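Local coordinates for Ufm1-specific protease (PDB 5EJJ), which is a cysteine protease that cleaves after the C-terminal glycine of the ubiquitin-like modifier UFM1 and helps bring certain odorant receptors to olfactory cilia, at residues A481-F484 with E485-T489; Q443-G446 with S447-S451; D7-A10 with M11-N14; R316-R319 with I320-K324; A539-P542 with A543-S547. All coordinates share one frame; numbering follows the deposited sequence.

Contact 1: residues A481-F484 with E485-T489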
loop_
_atom_site.group_PDB
_atom_site.type_symbol
_atom_site.label_atom_id
_atom_site.label_comp_id
_atom_site.label_asym_id
_atom_site.label_seq_id
_atom_site.Cartn_x
_atom_site.Cartn_y
_atom_site.Cartn_z
ATOM N N ALA A 481 -12.632 14.884 -14.582
ATOM C CA ALA A 481 -12.420 13.436 -14.668
ATOM C C ALA A 481 -11.015 13.158 -15.197
ATOM O O ALA A 481 -10.285 12.329 -14.659
ATOM C CB ALA A 481 -13.456 12.796 -15.573
ATOM N N ARG A 482 -10.648 13.872 -16.254
ATOM C CA ARG A 482 -9.321 13.779 -16.837
ATOM C C ARG A 482 -8.242 14.007 -15.786
ATOM O O ARG A 482 -7.173 13.400 -15.849
ATOM C CB ARG A 482 -9.173 14.809 -17.953
ATOM C CG ARG A 482 -7.818 14.797 -18.621
ATOM C CD ARG A 482 -7.881 14.080 -19.952
ATOM N NE ARG A 482 -6.562 13.616 -20.379
ATOM C CZ ARG A 482 -6.134 12.362 -20.259
ATOM N NH1 ARG A 482 -6.923 11.428 -19.728
ATOM N NH2 ARG A 482 -4.916 12.041 -20.676
ATOM N N HIS A 483 -8.518 14.888 -14.825
ATOM C CA HIS A 483 -7.563 15.157 -13.749
ATOM C C HIS A 483 -7.340 13.907 -12.935
ATOM O O HIS A 483 -6.219 13.395 -12.868
ATOM C CB HIS A 483 -8.047 16.275 -12.815
ATOM C CG HIS A 483 -7.269 16.370 -11.535
ATOM N ND1 HIS A 483 -5.956 16.800 -11.485
ATOM C CD2 HIS A 483 -7.618 16.080 -10.257
ATOM C CE1 HIS A 483 -5.533 16.767 -10.234
ATOM N NE2 HIS A 483 -6.523 16.338 -9.468
ATOM N N PHE A 484 -8.419 13.428 -12.319
ATOM C CA PHE A 484 -8.379 12.233 -11.477
ATOM C C PHE A 484 -7.741 10.996 -12.138
ATOM O O PHE A 484 -7.113 10.189 -11.463
ATOM C CB PHE A 484 -9.782 11.893 -10.999
ATOM C CG PHE A 484 -10.297 12.799 -9.930
ATOM C CD1 PHE A 484 -9.540 13.076 -8.813
ATOM C CD2 PHE A 484 -11.556 13.360 -10.030
ATOM C CE1 PHE A 484 -10.030 13.906 -7.817
ATOM C CE2 PHE A 484 -12.051 14.184 -9.040
ATOM C CZ PHE A 484 -11.291 14.455 -7.937
ATOM N N GLU A 485 -7.898 10.845 -13.449
ATOM C CA GLU A 485 -7.317 9.710 -14.152
ATOM C C GLU A 485 -5.827 9.934 -14.416
ATOM O O GLU A 485 -5.134 9.062 -14.927
ATOM C CB GLU A 485 -8.068 9.447 -15.466
ATOM C CG GLU A 485 -8.271 7.956 -15.808
ATOM C CD GLU A 485 -7.073 7.313 -16.536
ATOM O OE1 GLU A 485 -6.610 7.885 -17.555
ATOM O OE2 GLU A 485 -6.601 6.231 -16.094
ATOM N N THR A 486 -5.325 11.103 -14.056
ATOM C CA THR A 486 -3.941 11.444 -14.360
ATOM C C THR A 486 -3.206 11.862 -13.103
ATOM O O THR A 486 -2.540 11.061 -12.463
ATOM C CB THR A 486 -3.858 12.599 -15.375
ATOM O OG1 THR A 486 -4.602 12.254 -16.544
ATOM C CG2 THR A 486 -2.412 12.862 -15.767
ATOM N N SER A 487 -3.333 13.131 -12.750
ATOM C CA SER A 487 -2.677 13.638 -11.566
ATOM C C SER A 487 -3.239 12.923 -10.335
ATOM O O SER A 487 -2.528 12.700 -9.356
ATOM C CB SER A 487 -2.853 15.161 -11.481
ATOM O OG SER A 487 -2.334 15.789 -12.647
ATOM N N GLY A 488 -4.514 12.554 -10.404
ATOM C CA GLY A 488 -5.165 11.778 -9.361
ATOM C C GLY A 488 -5.096 12.290 -7.932
ATOM O O GLY A 488 -5.227 11.511 -6.996
ATOM N N THR A 489 -4.899 13.593 -7.762
ATOM C CA THR A 489 -4.859 14.228 -6.439
ATOM C C THR A 489 -6.217 14.749 -5.991
ATOM O O THR A 489 -7.079 15.038 -6.826
ATOM C CB THR A 489 -3.919 15.404 -6.465
ATOM O OG1 THR A 489 -4.215 16.200 -7.626
ATOM C CG2 THR A 489 -2.492 14.910 -6.549
#
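H483 and T489 meet through the imidazole: H483 NE2 donates to T489 O, 3.0 Å away. The acceptor lies near the ring plane, and the bond is moderately bent at 146°. The ring gets there because CG stands opposite the backbone N of H483 (chi1 167°), which sends the imidazole along the chain toward the turn. S487 CB packs against the same ring, 3.4 Å from H483 CE1. With an alanine at this position, T489 O would probably lose its imidazole donor, and S487 CB a packing partner.

The carbonyl of H483 accepts two backbone bonds, from opposite faces of its plane. T486 N gives its hydrogen to H483 O at 2.7 Å. G488 N reaches H483 O at 3.1 Å, and that bond is almost straight (178°). One residue back, T486 OG1 donates to R482 O at 2.9 Å, close to the C=O axis. E485 N makes a regular helical bond to A481 O at 3.1 Å. The R482 guanidinium lies over T486 OG1 with one face. R482 NH1 and E485 OE1 are 4.2 Å apart, too far for a salt bridge.

Further out, T489 OG1 is hydrogen-bonded to P557 O, and the backbone of G488 is tied to N376. F484 and H483 both pack on V491. G488 has a positive phi, which suits a glycine. The whole is the C-terminal end of helix 477-484, where the last carbonyls are taken up by the turn leading to strand 491-494 of the peptidase sheet.

Contact 2: residues Q443-G446 with S447-S451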
loop_
_atom_site.group_PDB
_atom_site.type_symbol
_atom_site.label_atom_id
_atom_site.label_comp_id
_atom_site.label_asym_id
_atom_site.label_seq_id
_atom_site.Cartn_x
_atom_site.Cartn_y
_atom_site.Cartn_z
ATOM N N GLN A 443 -7.651 34.095 10.154
ATOM C CA GLN A 443 -8.296 34.480 8.886
ATOM C C GLN A 443 -8.709 33.275 8.066
ATOM O O GLN A 443 -7.882 32.415 7.775
ATOM C CB GLN A 443 -7.340 35.258 7.971
ATOM C CG GLN A 443 -6.740 36.516 8.538
ATOM C CD GLN A 443 -5.723 36.214 9.619
ATOM O OE1 GLN A 443 -5.597 36.950 10.612
ATOM N NE2 GLN A 443 -5.017 35.092 9.455
ATOM N N TRP A 444 -9.965 33.239 7.633
ATOM C CA TRP A 444 -10.374 32.287 6.607
ATOM C C TRP A 444 -9.686 32.647 5.288
ATOM O O TRP A 444 -9.408 33.820 5.021
ATOM C CB TRP A 444 -11.895 32.281 6.456
ATOM C CG TRP A 444 -12.496 33.630 6.594
ATOM C CD1 TRP A 444 -12.986 34.213 7.733
ATOM C CD2 TRP A 444 -12.664 34.582 5.551
ATOM N NE1 TRP A 444 -13.454 35.475 7.453
ATOM C CE2 TRP A 444 -13.266 35.725 6.120
ATOM C CE3 TRP A 444 -12.365 34.579 4.184
ATOM C CZ2 TRP A 444 -13.573 36.851 5.367
ATOM C CZ3 TRP A 444 -12.667 35.694 3.438
ATOM C CH2 TRP A 444 -13.267 36.818 4.030
ATOM N N ILE A 445 -9.364 31.637 4.489
ATOM C CA ILE A 445 -8.723 31.884 3.203
ATOM C C ILE A 445 -9.340 31.003 2.139
ATOM O O ILE A 445 -10.266 30.240 2.419
ATOM C CB ILE A 445 -7.212 31.638 3.245
ATOM C CG1 ILE A 445 -6.911 30.228 3.748
ATOM C CG2 ILE A 445 -6.529 32.662 4.117
ATOM C CD1 ILE A 445 -5.507 29.782 3.473
ATOM N N GLY A 446 -8.829 31.106 0.918
ATOM C CA GLY A 446 -9.424 30.379 -0.185
ATOM C C GLY A 446 -8.448 29.815 -1.196
ATOM O O GLY A 446 -7.259 29.677 -0.930
ATOM N N SER A 447 -8.965 29.513 -2.378
ATOM C CA SER A 447 -8.224 28.782 -3.397
ATOM C C SER A 447 -6.878 29.374 -3.745
ATOM O O SER A 447 -5.937 28.662 -4.045
ATOM C CB SER A 447 -9.054 28.697 -4.680
ATOM O OG SER A 447 -10.392 28.331 -4.398
ATOM N N THR A 448 -6.787 30.687 -3.728
ATOM C CA THR A 448 -5.647 31.314 -4.371
ATOM C C THR A 448 -4.377 31.205 -3.495
ATOM O O THR A 448 -3.256 31.002 -3.996
ATOM C CB THR A 448 -6.021 32.747 -4.928
ATOM O OG1 THR A 448 -4.936 33.662 -4.756
ATOM C CG2 THR A 448 -7.297 33.296 -4.265
ATOM N N GLU A 449 -4.565 31.264 -2.184
ATOM C CA GLU A 449 -3.441 31.130 -1.264
ATOM C C GLU A 449 -3.064 29.664 -1.025
ATOM O O GLU A 449 -1.878 29.344 -0.908
ATOM C CB GLU A 449 -3.726 31.844 0.062
ATOM C CG GLU A 449 -5.140 31.690 0.560
ATOM C CD GLU A 449 -6.078 32.706 -0.056
ATOM O OE1 GLU A 449 -6.903 32.321 -0.912
ATOM O OE2 GLU A 449 -5.979 33.899 0.298
ATOM N N ILE A 450 -4.076 28.796 -0.932
ATOM C CA ILE A 450 -3.879 27.346 -0.930
ATOM C C ILE A 450 -2.886 26.958 -2.022
ATOM O O ILE A 450 -1.903 26.266 -1.763
ATOM C CB ILE A 450 -5.213 26.594 -1.141
ATOM C CG1 ILE A 450 -5.923 26.376 0.191
ATOM C CG2 ILE A 450 -5.005 25.253 -1.845
ATOM C CD1 ILE A 450 -7.129 25.469 0.070
ATOM N N SER A 451 -3.121 27.439 -3.235
ATOM C CA SER A 451 -2.230 27.153 -4.345
ATOM C C SER A 451 -0.838 27.724 -4.101
ATOM O O SER A 451 0.158 27.215 -4.621
ATOM C CB SER A 451 -2.808 27.720 -5.637
ATOM O OG SER A 451 -1.814 27.798 -6.644
#
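G446 O is met by two backbone amides of the first turn of helix 447-457. I450 N points at G446 O almost straight (170°), but the bond is weak at 3.3 Å. E449 N also makes a weak bond to G446 O, at 3.4 Å and more bent. G446 is the N-cap of this helix.

The side chain of E449 then folds back over the start of the helix. Its CG is wedged between the backbone N and the carbonyl carbon (chi1 40°), and the chain bends again at chi2. This brings E449 OE1 to 2.9 Å from G446 N, in a weak, bent bond (136°). A glutamate three residues after the N-cap, accepting from the N-cap amide, is the acid half of a capping box. The other half is missing, since glycine has no side chain to return the bond.

I445 lies across the aliphatic part of E449. I445 CB is 3.4 Å from E449 CG, and I445 CD1 is 3.5 Å from E449 CG. Beyond the two segments, I445 touches Y398, and I450 packs on A397, M492 and V555. G446 is about 8 Å from the side chain of C396, the inferred nucleophile, so this cap borders the active-site region.

The G446 amide and the amino end of the helix would probably favour a negative charge on E449.

Contact 3: residues D7-A10 with M11-N14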
loop_
_atom_site.group_PDB
_atom_site.type_symbol
_atom_site.label_atom_id
_atom_site.label_comp_id
_atom_site.label_asym_id
_atom_site.label_seq_id
_atom_site.Cartn_x
_atom_site.Cartn_y
_atom_site.Cartn_z
ATOM N N ASP A 7 -5.498 -14.205 -11.450
ATOM C CA ASP A 7 -5.990 -12.931 -11.934
ATOM C C ASP A 7 -5.132 -12.520 -13.121
ATOM O O ASP A 7 -4.082 -11.880 -12.947
ATOM C CB ASP A 7 -5.945 -11.895 -10.827
ATOM C CG ASP A 7 -6.601 -10.575 -11.212
ATOM O OD1 ASP A 7 -6.569 -10.195 -12.405
ATOM O OD2 ASP A 7 -7.134 -9.900 -10.296
ATOM N N ALA A 8 -5.579 -12.900 -14.324
ATOM C CA ALA A 8 -4.847 -12.599 -15.550
ATOM C C ALA A 8 -4.620 -11.101 -15.822
ATOM O O ALA A 8 -3.555 -10.733 -16.296
ATOM C CB ALA A 8 -5.495 -13.254 -16.711
ATOM N N GLN A 9 -5.595 -10.243 -15.526
ATOM C CA GLN A 9 -5.395 -8.802 -15.720
ATOM C C GLN A 9 -4.181 -8.368 -14.940
ATOM O O GLN A 9 -3.279 -7.706 -15.478
ATOM C CB GLN A 9 -6.585 -7.957 -15.245
ATOM C CG GLN A 9 -7.949 -8.244 -15.886
ATOM C CD GLN A 9 -8.000 -7.960 -17.389
ATOM O OE1 GLN A 9 -6.977 -7.619 -18.016
ATOM N NE2 GLN A 9 -9.199 -8.107 -17.979
ATOM N N ALA A 10 -4.169 -8.761 -13.662
ATOM C CA ALA A 10 -3.114 -8.391 -12.723
ATOM C C ALA A 10 -1.763 -8.807 -13.300
ATOM O O ALA A 10 -0.832 -7.998 -13.365
ATOM C CB ALA A 10 -3.368 -9.031 -11.410
ATOM N N MET A 11 -1.688 -10.058 -13.766
ATOM C CA MET A 11 -0.509 -10.592 -14.456
ATOM C C MET A 11 -0.056 -9.724 -15.617
ATOM O O MET A 11 1.097 -9.326 -15.643
ATOM C CB MET A 11 -0.772 -11.999 -14.969
ATOM C CG MET A 11 0.389 -12.574 -15.777
ATOM S SD MET A 11 0.103 -14.267 -16.388
ATOM C CE MET A 11 -1.315 -14.036 -17.456
ATOM N N PHE A 12 -0.960 -9.445 -16.567
ATOM C CA PHE A 12 -0.670 -8.600 -17.732
ATOM C C PHE A 12 -0.097 -7.264 -17.308
ATOM O O PHE A 12 0.894 -6.781 -17.867
ATOM C CB PHE A 12 -1.938 -8.328 -18.542
ATOM C CG PHE A 12 -2.529 -9.548 -19.170
ATOM C CD1 PHE A 12 -1.708 -10.583 -19.613
ATOM C CD2 PHE A 12 -3.898 -9.678 -19.298
ATOM C CE1 PHE A 12 -2.241 -11.732 -20.175
ATOM C CE2 PHE A 12 -4.440 -10.820 -19.857
ATOM C CZ PHE A 12 -3.605 -11.851 -20.299
ATOM N N GLN A 13 -0.733 -6.660 -16.316
ATOM C CA GLN A 13 -0.256 -5.397 -15.794
ATOM C C GLN A 13 1.151 -5.509 -15.219
ATOM O O GLN A 13 1.905 -4.546 -15.222
ATOM C CB GLN A 13 -1.192 -4.902 -14.711
ATOM C CG GLN A 13 -0.770 -3.581 -14.156
ATOM C CD GLN A 13 -0.824 -2.524 -15.206
ATOM O OE1 GLN A 13 -1.724 -2.527 -16.050
ATOM N NE2 GLN A 13 0.140 -1.612 -15.183
ATOM N N ASN A 14 1.513 -6.671 -14.694
ATOM C CA ASN A 14 2.852 -6.801 -14.157
ATOM C C ASN A 14 3.866 -6.805 -15.280
ATOM O O ASN A 14 4.873 -6.105 -15.202
ATOM C CB ASN A 14 2.983 -8.048 -13.304
ATOM C CG ASN A 14 2.648 -7.803 -11.843
ATOM O OD1 ASN A 14 2.330 -6.684 -11.422
ATOM N ND2 ASN A 14 2.713 -8.869 -11.056
#
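F12 carries its CG on the side away from its own carbonyl carbon (chi1 -65°), which lays the ring back along the helix over A8 and beside Q9. M11 does the reverse: a chi1 of 176° turns its CG away from the backbone N, and a bend at chi3 brings its methyl round toward A8. The setting is a capped N-terminus, the first turns of helix 8-19. D7 is the N-cap. D7 OD1 accepts from A10 N at 3.1 Å, the donor standing above the carboxylate plane.

Regular helical bonds follow. M11 N reaches D7 O at 3.1 Å, F12 N reaches A8 O at 2.9 Å, and Q13 N reaches Q9 O at 2.9 Å. A8 is small and buried. A8 CB is 4.3 Å from M11 CE and touches the F12 ring as well.

Outside, F12 packs on M101 and L102, and M11 on V49, F51 and F110. The helix is thereby set against parts of the MPN family region. Q13 OE1 is hydrogen-bonded to R105 NH1, and N14 ND2 to V49 O.

The F12 ring has A8 O over one face, offset toward the rim, and Q9 OE1 at its edge, 3.9 Å from F12 CD2.

Contact 4: residues R316-R319 with I320-K324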
loop_
_atom_site.group_PDB
_atom_site.type_symbol
_atom_site.label_atom_id
_atom_site.label_comp_id
_atom_site.label_asym_id
_atom_site.label_seq_id
_atom_site.Cartn_x
_atom_site.Cartn_y
_atom_site.Cartn_z
ATOM N N ARG A 316 17.767 5.240 -3.355
ATOM C CA ARG A 316 16.982 5.413 -4.574
ATOM C C ARG A 316 17.240 4.297 -5.576
ATOM O O ARG A 316 16.316 3.815 -6.219
ATOM C CB ARG A 316 17.290 6.759 -5.239
ATOM C CG ARG A 316 16.078 7.415 -5.927
ATOM C CD ARG A 316 16.460 8.701 -6.668
ATOM N NE ARG A 316 16.824 8.436 -8.055
ATOM C CZ ARG A 316 16.032 8.719 -9.084
ATOM N NH1 ARG A 316 14.846 9.291 -8.860
ATOM N NH2 ARG A 316 16.422 8.444 -10.330
ATOM N N ASN A 317 18.496 3.887 -5.710
ATOM C CA ASN A 317 18.846 2.855 -6.685
ATOM C C ASN A 317 18.260 1.500 -6.320
ATOM O O ASN A 317 17.990 0.658 -7.197
ATOM C CB ASN A 317 20.365 2.728 -6.807
ATOM C CG ASN A 317 20.973 3.794 -7.683
ATOM O OD1 ASN A 317 20.318 4.784 -8.028
ATOM N ND2 ASN A 317 22.238 3.598 -8.054
ATOM N N TYR A 318 18.093 1.305 -5.010
ATOM C CA TYR A 318 17.546 0.088 -4.432
ATOM C C TYR A 318 16.046 0.086 -4.667
ATOM O O TYR A 318 15.460 -0.921 -5.098
ATOM C CB TYR A 318 17.810 0.100 -2.943
ATOM C CG TYR A 318 17.417 -1.157 -2.212
ATOM C CD1 TYR A 318 18.150 -2.339 -2.370
ATOM C CD2 TYR A 318 16.337 -1.155 -1.335
ATOM C CE1 TYR A 318 17.810 -3.490 -1.690
ATOM C CE2 TYR A 318 15.985 -2.296 -0.645
ATOM C CZ TYR A 318 16.730 -3.465 -0.820
ATOM O OH TYR A 318 16.366 -4.612 -0.130
ATOM N N ARG A 319 15.431 1.227 -4.372
ATOM C CA ARG A 319 14.038 1.422 -4.686
ATOM C C ARG A 319 13.778 1.107 -6.160
ATOM O O ARG A 319 12.845 0.379 -6.493
ATOM C CB ARG A 319 13.602 2.827 -4.309
ATOM C CG ARG A 319 12.767 2.844 -3.060
ATOM C CD ARG A 319 13.048 4.051 -2.203
ATOM N NE ARG A 319 12.877 5.283 -2.950
ATOM C CZ ARG A 319 13.729 6.304 -2.931
ATOM N NH1 ARG A 319 14.837 6.250 -2.190
ATOM N NH2 ARG A 319 13.466 7.389 -3.662
ATOM N N ILE A 320 14.622 1.610 -7.050
ATOM C CA ILE A 320 14.446 1.315 -8.471
ATOM C C ILE A 320 14.608 -0.180 -8.741
ATOM O O ILE A 320 13.813 -0.790 -9.453
ATOM C CB ILE A 320 15.403 2.166 -9.346
ATOM C CG1 ILE A 320 14.819 3.558 -9.528
ATOM C CG2 ILE A 320 15.630 1.526 -10.711
ATOM C CD1 ILE A 320 15.835 4.616 -9.419
ATOM N N ARG A 321 15.637 -0.771 -8.153
ATOM C CA ARG A 321 15.889 -2.187 -8.327
ATOM C C ARG A 321 14.668 -2.960 -7.874
ATOM O O ARG A 321 14.176 -3.849 -8.577
ATOM C CB ARG A 321 17.113 -2.590 -7.515
ATOM C CG ARG A 321 17.290 -4.077 -7.313
ATOM C CD ARG A 321 18.151 -4.716 -8.388
ATOM N NE ARG A 321 18.634 -6.030 -7.953
ATOM C CZ ARG A 321 18.686 -7.108 -8.739
ATOM N NH1 ARG A 321 18.283 -7.032 -10.011
ATOM N NH2 ARG A 321 19.135 -8.265 -8.249
ATOM N N LEU A 322 14.164 -2.587 -6.704
ATOM C CA LEU A 322 13.006 -3.249 -6.137
ATOM C C LEU A 322 11.773 -3.136 -7.031
ATOM O O LEU A 322 11.051 -4.114 -7.177
ATOM C CB LEU A 322 12.720 -2.743 -4.728
ATOM C CG LEU A 322 13.603 -3.274 -3.597
ATOM C CD1 LEU A 322 12.836 -3.211 -2.330
ATOM C CD2 LEU A 322 14.030 -4.689 -3.829
ATOM N N HIS A 323 11.545 -1.964 -7.632
ATOM C CA HIS A 323 10.463 -1.780 -8.607
ATOM C C HIS A 323 10.531 -2.815 -9.743
ATOM O O HIS A 323 9.518 -3.404 -10.149
ATOM C CB HIS A 323 10.489 -0.373 -9.200
ATOM C CG HIS A 323 9.766 0.652 -8.380
ATOM N ND1 HIS A 323 10.175 1.025 -7.117
ATOM C CD2 HIS A 323 8.668 1.397 -8.651
ATOM C CE1 HIS A 323 9.358 1.950 -6.640
ATOM N NE2 HIS A 323 8.436 2.193 -7.553
ATOM N N LYS A 324 11.731 -3.051 -10.251
ATOM C CA LYS A 324 11.903 -4.040 -11.311
ATOM C C LYS A 324 11.652 -5.462 -10.813
ATOM O O LYS A 324 11.103 -6.300 -11.537
ATOM C CB LYS A 324 13.311 -3.925 -11.927
ATOM C CG LYS A 324 13.453 -2.762 -12.884
ATOM C CD LYS A 324 14.892 -2.521 -13.296
ATOM C CE LYS A 324 15.095 -1.051 -13.696
ATOM N NZ LYS A 324 16.524 -0.730 -13.984
#
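Y318 and L322 stand one turn apart on helix 312-325 and make its main apolar contact here, a CH-pi interaction. L322 CG sits 4.2 Å from the centre of the Y318 ring, only 20° off the normal and shifted toward the rim. L322 CD1 touches Y318 CE2 at 3.7 Å. A trans chi1 of -175° swings the Y318 ring along the helix toward L322. A second i to i+4 pair is looser: I320 CD1 lies over one face of the R316 guanidinium, 4.0 Å from R316 NH2.

Beyond these pairs, the Y318 ring meets W310 edge-to-face, and both Y318 and L322 pack on F64 of helix 59-68. R321 NH1 forms a salt bridge with D56. The helix is thus joined to the segment 56-64 as well as to strand 302-306.

The hydrogen bonds are those of an alpha-helix. I320 N binds R316 O at 2.9 Å, and L322 N binds Y318 O at 2.7 Å. H323 adds a side-chain bond to its backbone one. R319 O takes both, from opposite faces of its carbonyl plane: H323 N at 2.9 Å, and H323 ND1 at 2.8 Å with an angle of 151°.

Contact 5: residues A539-P542 with A543-S547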
loop_
_atom_site.group_PDB
_atom_site.type_symbol
_atom_site.label_atom_id
_atom_site.label_comp_id
_atom_site.label_asym_id
_atom_site.label_seq_id
_atom_site.Cartn_x
_atom_site.Cartn_y
_atom_site.Cartn_z
ATOM N N ALA A 539 -19.740 11.582 1.187
ATOM C CA ALA A 539 -20.714 10.868 0.380
ATOM C C ALA A 539 -20.777 11.496 -0.992
ATOM O O ALA A 539 -20.151 12.531 -1.247
ATOM C CB ALA A 539 -22.078 10.891 1.035
ATOM N N TRP A 540 -21.528 10.858 -1.878
ATOM C CA TRP A 540 -21.673 11.364 -3.227
ATOM C C TRP A 540 -22.759 12.421 -3.269
ATOM O O TRP A 540 -23.712 12.380 -2.485
ATOM C CB TRP A 540 -21.996 10.227 -4.179
ATOM C CG TRP A 540 -20.853 9.317 -4.384
ATOM C CD1 TRP A 540 -20.441 8.310 -3.553
ATOM C CD2 TRP A 540 -19.953 9.316 -5.496
ATOM N NE1 TRP A 540 -19.339 7.683 -4.087
ATOM C CE2 TRP A 540 -19.023 8.282 -5.279
ATOM C CE3 TRP A 540 -19.846 10.091 -6.656
ATOM C CZ2 TRP A 540 -18.004 8.005 -6.175
ATOM C CZ3 TRP A 540 -18.832 9.815 -7.541
ATOM C CH2 TRP A 540 -17.924 8.783 -7.298
ATOM N N LYS A 541 -22.612 13.373 -4.181
ATOM C CA LYS A 541 -23.533 14.493 -4.250
ATOM C C LYS A 541 -23.961 14.752 -5.695
ATOM O O LYS A 541 -23.214 14.445 -6.622
ATOM C CB LYS A 541 -22.890 15.734 -3.622
ATOM C CG LYS A 541 -23.253 15.954 -2.146
ATOM C CD LYS A 541 -22.310 15.251 -1.180
ATOM C CE LYS A 541 -22.640 15.598 0.277
ATOM N NZ LYS A 541 -23.746 14.777 0.855
ATOM N N PRO A 542 -25.181 15.297 -5.889
ATOM C CA PRO A 542 -25.723 15.604 -7.226
ATOM C C PRO A 542 -25.274 16.981 -7.696
ATOM O O PRO A 542 -24.946 17.802 -6.844
ATOM C CB PRO A 542 -27.223 15.626 -6.978
ATOM C CG PRO A 542 -27.337 16.156 -5.563
ATOM C CD PRO A 542 -26.161 15.578 -4.818
ATOM N N ALA A 543 -25.280 17.244 -9.001
ATOM C CA ALA A 543 -24.798 18.533 -9.529
ATOM C C ALA A 543 -25.505 19.747 -8.910
ATOM O O ALA A 543 -24.990 20.867 -8.952
ATOM C CB ALA A 543 -24.887 18.570 -11.061
ATOM N N SER A 544 -26.678 19.497 -8.326
ATOM C CA SER A 544 -27.459 20.486 -7.579
ATOM C C SER A 544 -26.922 20.701 -6.154
ATOM O O SER A 544 -27.686 20.986 -5.227
ATOM C CB SER A 544 -28.919 20.025 -7.495
ATOM O OG SER A 544 -29.055 18.905 -6.626
ATOM N N PHE A 545 -25.610 20.551 -5.987
ATOM C CA PHE A 545 -24.943 20.741 -4.701
ATOM C C PHE A 545 -24.191 22.066 -4.746
ATOM O O PHE A 545 -24.011 22.728 -3.726
ATOM C CB PHE A 545 -23.990 19.571 -4.446
ATOM C CG PHE A 545 -23.210 19.653 -3.155
ATOM C CD1 PHE A 545 -23.810 19.354 -1.936
ATOM C CD2 PHE A 545 -21.852 19.961 -3.169
ATOM C CE1 PHE A 545 -23.075 19.390 -0.740
ATOM C CE2 PHE A 545 -21.113 19.999 -1.980
ATOM C CZ PHE A 545 -21.730 19.712 -0.763
ATOM N N TRP A 546 -23.774 22.462 -5.944
ATOM C CA TRP A 546 -23.084 23.732 -6.125
ATOM C C TRP A 546 -24.060 24.900 -6.372
ATOM O O TRP A 546 -24.929 24.813 -7.249
ATOM C CB TRP A 546 -22.088 23.625 -7.282
ATOM C CG TRP A 546 -21.229 22.385 -7.257
ATOM C CD1 TRP A 546 -21.133 21.435 -8.233
ATOM C CD2 TRP A 546 -20.345 21.966 -6.207
ATOM N NE1 TRP A 546 -20.245 20.459 -7.860
ATOM C CE2 TRP A 546 -19.751 20.760 -6.617
ATOM C CE3 TRP A 546 -19.996 22.498 -4.962
ATOM C CZ2 TRP A 546 -18.833 20.080 -5.829
ATOM C CZ3 TRP A 546 -19.086 21.821 -4.185
ATOM C CH2 TRP A 546 -18.515 20.629 -4.617
ATOM N N SER A 547 -23.909 25.986 -5.605
ATOM C CA SER A 547 -24.770 27.170 -5.739
ATOM C C SER A 547 -24.657 27.808 -7.134
ATOM O O SER A 547 -23.571 28.208 -7.563
ATOM C CB SER A 547 -24.451 28.201 -4.642
ATOM O OG SER A 547 -25.397 29.265 -4.609
#
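The backbone runs extended through K541 and P542, then turns through A543 and S544, so that F545 comes back against K541. This is the end of a beta strand passing into a tight turn. Strand 540-542 pairs antiparallel with strand 514-519 in the sheet of the peptidase domain, and K541 is bonded through its backbone to F516.

K541 lays its aliphatic chain over one face of the F545 ring. The contact is a CH-pi interaction: K541 CG is 3.8 Å from the ring centre, 25° off the normal. K541 CG is nearest to F545 CD1, at 3.5 Å, and K541 CE reaches F545 CE1 at 4.0 Å. With chi1 at 179°, the F545 side chain stretches out toward the strand to meet it. The lysine chain bends at chi2 and chi4, and its NZ makes a weak bond to G536 O.

F545 also presents its edge to W546: F545 CD2 lies over one face of the indole. F545 packs on V518 and is about 5 Å, side chain to side chain, from D520, probably one of the catalytic residues. With a serine in its place, the K541 chain would probably lose the face it rests on and be freer to turn, and W546 would lose a neighbour.

On the outer part of the turn, P542 CG touches S544 OG at 3.4 Å.

Along the chain the order is contacts 3, 4, 2, 1 and 5. The first two belong to the N-terminal part, their centres 21 Å apart, on helices 8-19 and 312-325. The last three lie in the peptidase C78 region. There contact 2 begins helix 447-457, contact 1 ends helix 477-484, and contact 5 leaves strand 540-542, with centres 19 to 22 Å apart. Of these three, contact 1 comes nearest to contact 3, with closest atoms about 10 Å apart. Contacts 4 and 5, centres 43 Å apart, lie on opposite sides of the chain's centre. No two touch, so each is a local element, and contacts 2 and 5 lie beside the probable active site, near C396 and D520.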